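Local coordinates for AB hydrolase-1 domain-containing protein (PDB 4Q34), which is a putative esterase of the alpha/beta hydrolase family and probably cleaves ester bonds, though its substrate is not evident from the structure, at the interface of chains A and B. Numbering follows the deposited sequence. Chains: chain A/B, Uncharacterized protein.

The interface of chains A and B. Residues chain A 6-8, 11, 39; chain B 6-8, 39, 77.
A:Val8 and B:Leu6 pair through their backbones, as do A:Leu6 and B:Val8. The short strands 6-8 of the two chains run antiparallel and meet at A:Met7 and B:Met7, both selenomethionines. Backbone hydrogen bonds join them in both directions. A:Val8 N gives to B:Leu6 O at 2.8 Å, and A:Leu6 N gives to B:Val8 O at 2.8 Å; each has its symmetric twin. On one face of this ribbon the two valines touch through one methyl each, CG2 of A:Val8 to CG2 of B:Val8 at 3.9 Å. With CG1 anti to the backbone N (chi1 180°), CG2 is the branch that reaches the other valine.

A:Gln11 adds a side-chain link, repeated by symmetry with the chains exchanged. It and B:Gln39 come from opposite directions, and their amides pair side by side, nearly coplanar at 9° apart. A:Gln11 NE2 gives to B:Gln39 OE1 at 2.8 Å, and B:Gln39 NE2 returns a bond to A:Gln11 OE1 at 2.9 Å. Both bonds are nearly straight and use in-plane lone pairs, so the pair forms a closed ring that fixes both amide flips. A:Gln39 NE2 also gives to A:Gln11 OE1, at 2.9 Å, tilted from the carbonyl plane. One oxygen is thus gripped from both chains. The aliphatic part of A:Gln11 crosses B:Leu6 at about a right angle, with CG 3.9 Å from CD1. A leucine in place of A:Gln11 would probably cost B:Gln39 both bonds across the interface and leave A:Gln39 NE2 without this acceptor.

The interface is two-fold symmetric and may reflect a dimer, though the crystal alone does not prove it. Strand 6-8 leads into strand 10-16, which carries A:Gln11, while A:Gln39 and B:Gln39 lie on strand 34-41 of their own chains.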
ATOM      1  N   LEU A   6       6.463  11.368  17.074  1.00 22.93           N
ATOM      2  CA  LEU A   6       5.048  11.124  16.880  1.00 20.72           C
ATOM      3  C   LEU A   6       4.667  10.076  17.925  1.00 24.20           C
ATOM      4  O   LEU A   6       5.318   9.034  17.996  1.00 23.10           O
ATOM      5  CB  LEU A   6       4.784  10.622  15.477  1.00 22.26           C
ATOM      6  CG  LEU A   6       5.130  11.574  14.350  1.00 22.78           C
ATOM      7  CD1 LEU A   6       5.248  10.804  13.040  1.00 24.90           C
ATOM      8  CD2 LEU A   6       4.042  12.635  14.255  1.00 23.56           C
HETATM    9  N   MSE A   7       3.700  10.425  18.770  1.00 22.78           N
HETATM   10  CA  MSE A   7       3.273   9.566  19.881  0.50 21.73           C
HETATM   11  C   MSE A   7       2.048   8.831  19.384  1.00 20.35           C
HETATM   12  O   MSE A   7       0.922   9.348  19.398  1.00 20.47           O
HETATM   13  CB  MSE A   7       3.063  10.373  21.171  0.50 25.58           C
HETATM   14  CG  MSE A   7       4.332  11.132  21.559  0.50 28.04           C
HETATM   15 SE   MSE A   7       4.068  12.123  23.240  0.38 39.79          SE
HETATM   16  CE  MSE A   7       3.327  10.680  24.366  0.50 36.20           C
ATOM     17  N   VAL A   8       2.259   7.612  18.932  1.00 19.71           N
ATOM     18  CA  VAL A   8       1.180   6.810  18.320  1.00 18.51           C
ATOM     19  C   VAL A   8       0.530   5.875  19.347  1.00 19.69           C
ATOM     20  O   VAL A   8       1.114   4.934  19.794  1.00 21.44           O
ATOM     21  CB  VAL A   8       1.711   6.030  17.099  1.00 19.58           C
ATOM     22  CG1 VAL A   8       0.592   5.201  16.476  1.00 18.20           C
ATOM     23  CG2 VAL A   8       2.323   6.988  16.076  1.00 22.39           C
ATOM     24  N   GLN A  11      -2.116   2.014  15.917  1.00 16.30           N
ATOM     25  CA  GLN A  11      -2.030   2.034  14.449  1.00 15.12           C
ATOM     26  C   GLN A  11      -2.301   0.678  13.888  1.00 16.79           C
ATOM     27  O   GLN A  11      -2.081  -0.330  14.540  1.00 16.75           O
ATOM     28  CB  GLN A  11      -0.670   2.575  13.964  1.00 15.00           C
ATOM     29  CG  GLN A  11       0.495   1.651  14.280  1.00 15.86           C
ATOM     30  CD  GLN A  11       1.802   2.094  13.650  1.00 18.63           C
ATOM     31  OE1 GLN A  11       2.039   3.300  13.458  1.00 18.55           O
ATOM     32  NE2 GLN A  11       2.676   1.145  13.406  1.00 19.06           N
ATOM     33  N   GLN A  39      -3.531   5.813  11.894  1.00 17.05           N
ATOM     34  CA  GLN A  39      -2.774   6.056  13.129  1.00 18.43           C
ATOM     35  C   GLN A  39      -3.558   6.994  14.000  1.00 17.67           C
ATOM     36  O   GLN A  39      -4.079   8.013  13.508  1.00 16.74           O
ATOM     37  CB  GLN A  39      -1.421   6.700  12.750  1.00 18.18           C
ATOM     38  CG  GLN A  39      -0.543   5.842  11.865  1.00 17.16           C
ATOM     39  CD  GLN A  39       0.803   6.461  11.603  1.00 18.58           C
ATOM     40  OE1 GLN A  39       0.931   7.460  10.866  1.00 18.79           O
ATOM     41  NE2 GLN A  39       1.830   5.842  12.145  1.00 18.97           N
TER
ATOM     42  N   LEU B   6       3.515   3.923  20.851  1.00 22.93           N
ATOM     43  CA  LEU B   6       4.646   3.731  19.967  1.00 20.72           C
ATOM     44  C   LEU B   6       5.250   5.121  19.770  1.00 24.20           C
ATOM     45  O   LEU B   6       4.523   6.046  19.410  1.00 23.10           O
ATOM     46  CB  LEU B   6       4.195   3.136  18.650  1.00 22.26           C
ATOM     47  CG  LEU B   6       3.570   1.758  18.718  1.00 22.78           C
ATOM     48  CD1 LEU B   6       2.773   1.487  17.447  1.00 24.90           C
ATOM     49  CD2 LEU B   6       4.678   0.728  18.889  1.00 23.56           C
HETATM   50  N   MSE B   7       6.529   5.251  20.112  1.00 22.78           N
HETATM   51  CA  MSE B   7       7.234   6.537  20.060  0.50 21.73           C
HETATM   52  C   MSE B   7       7.984   6.542  18.746  1.00 20.35           C
HETATM   53  O   MSE B   7       9.078   5.977  18.611  1.00 20.47           O
HETATM   54  CB  MSE B   7       8.112   6.751  21.303  0.50 25.58           C
HETATM   55  CG  MSE B   7       7.282   6.665  22.584  0.50 28.04           C
HETATM   56 SE   MSE B   7       8.405   6.990  24.168  0.38 39.79          SE
HETATM   57  CE  MSE B   7       9.294   8.662  23.610  0.50 36.20           C
ATOM     58  N   VAL B   8       7.393   7.179  17.755  1.00 19.71           N
ATOM     59  CA  VAL B   8       7.951   7.182  16.388  1.00 18.51           C
ATOM     60  C   VAL B   8       8.805   8.432  16.139  1.00 19.69           C
ATOM     61  O   VAL B   8       8.316   9.517  16.051  1.00 21.44           O
ATOM     62  CB  VAL B   8       6.824   7.050  15.343  1.00 19.58           C
ATOM     63  CG1 VAL B   8       7.408   7.060  13.933  1.00 18.20           C
ATOM     64  CG2 VAL B   8       6.009   5.779  15.593  1.00 22.39           C
ATOM     65  N   GLN B  39       9.216   2.899   9.715  1.00 17.05           N
ATOM     66  CA  GLN B  39       9.113   3.659  10.968  1.00 18.43           C
ATOM     67  C   GLN B  39      10.343   3.404  11.790  1.00 17.67           C
ATOM     68  O   GLN B  39      10.771   2.242  11.928  1.00 16.74           O
ATOM     69  CB  GLN B  39       7.861   3.170  11.731  1.00 18.18           C
ATOM     70  CG  GLN B  39       6.556   3.374  10.992  1.00 17.16           C
ATOM     71  CD  GLN B  39       5.356   2.979  11.810  1.00 18.58           C
ATOM     72  OE1 GLN B  39       5.099   1.782  12.058  1.00 18.79           O
ATOM     73  NE2 GLN B  39       4.570   3.966  12.180  1.00 18.97           N
ATOM     74  N   LEU B  77       8.412  -2.590  16.206  1.00 18.22           N
ATOM     75  CA  LEU B  77       8.601  -1.163  16.440  1.00 17.46           C
ATOM     76  C   LEU B  77       8.593  -0.886  17.939  1.00 17.43           C
ATOM     77  O   LEU B  77       9.435  -0.126  18.437  1.00 19.75           O
ATOM     78  CB  LEU B  77       7.474  -0.372  15.757  1.00 17.46           C
ATOM     79  CG  LEU B  77       7.581   1.144  15.875  1.00 18.35           C
ATOM     80  CD1 LEU B  77       8.873   1.630  15.244  1.00 19.34           C
ATOM     81  CD2 LEU B  77       6.357   1.780  15.226  1.00 21.67           C
TER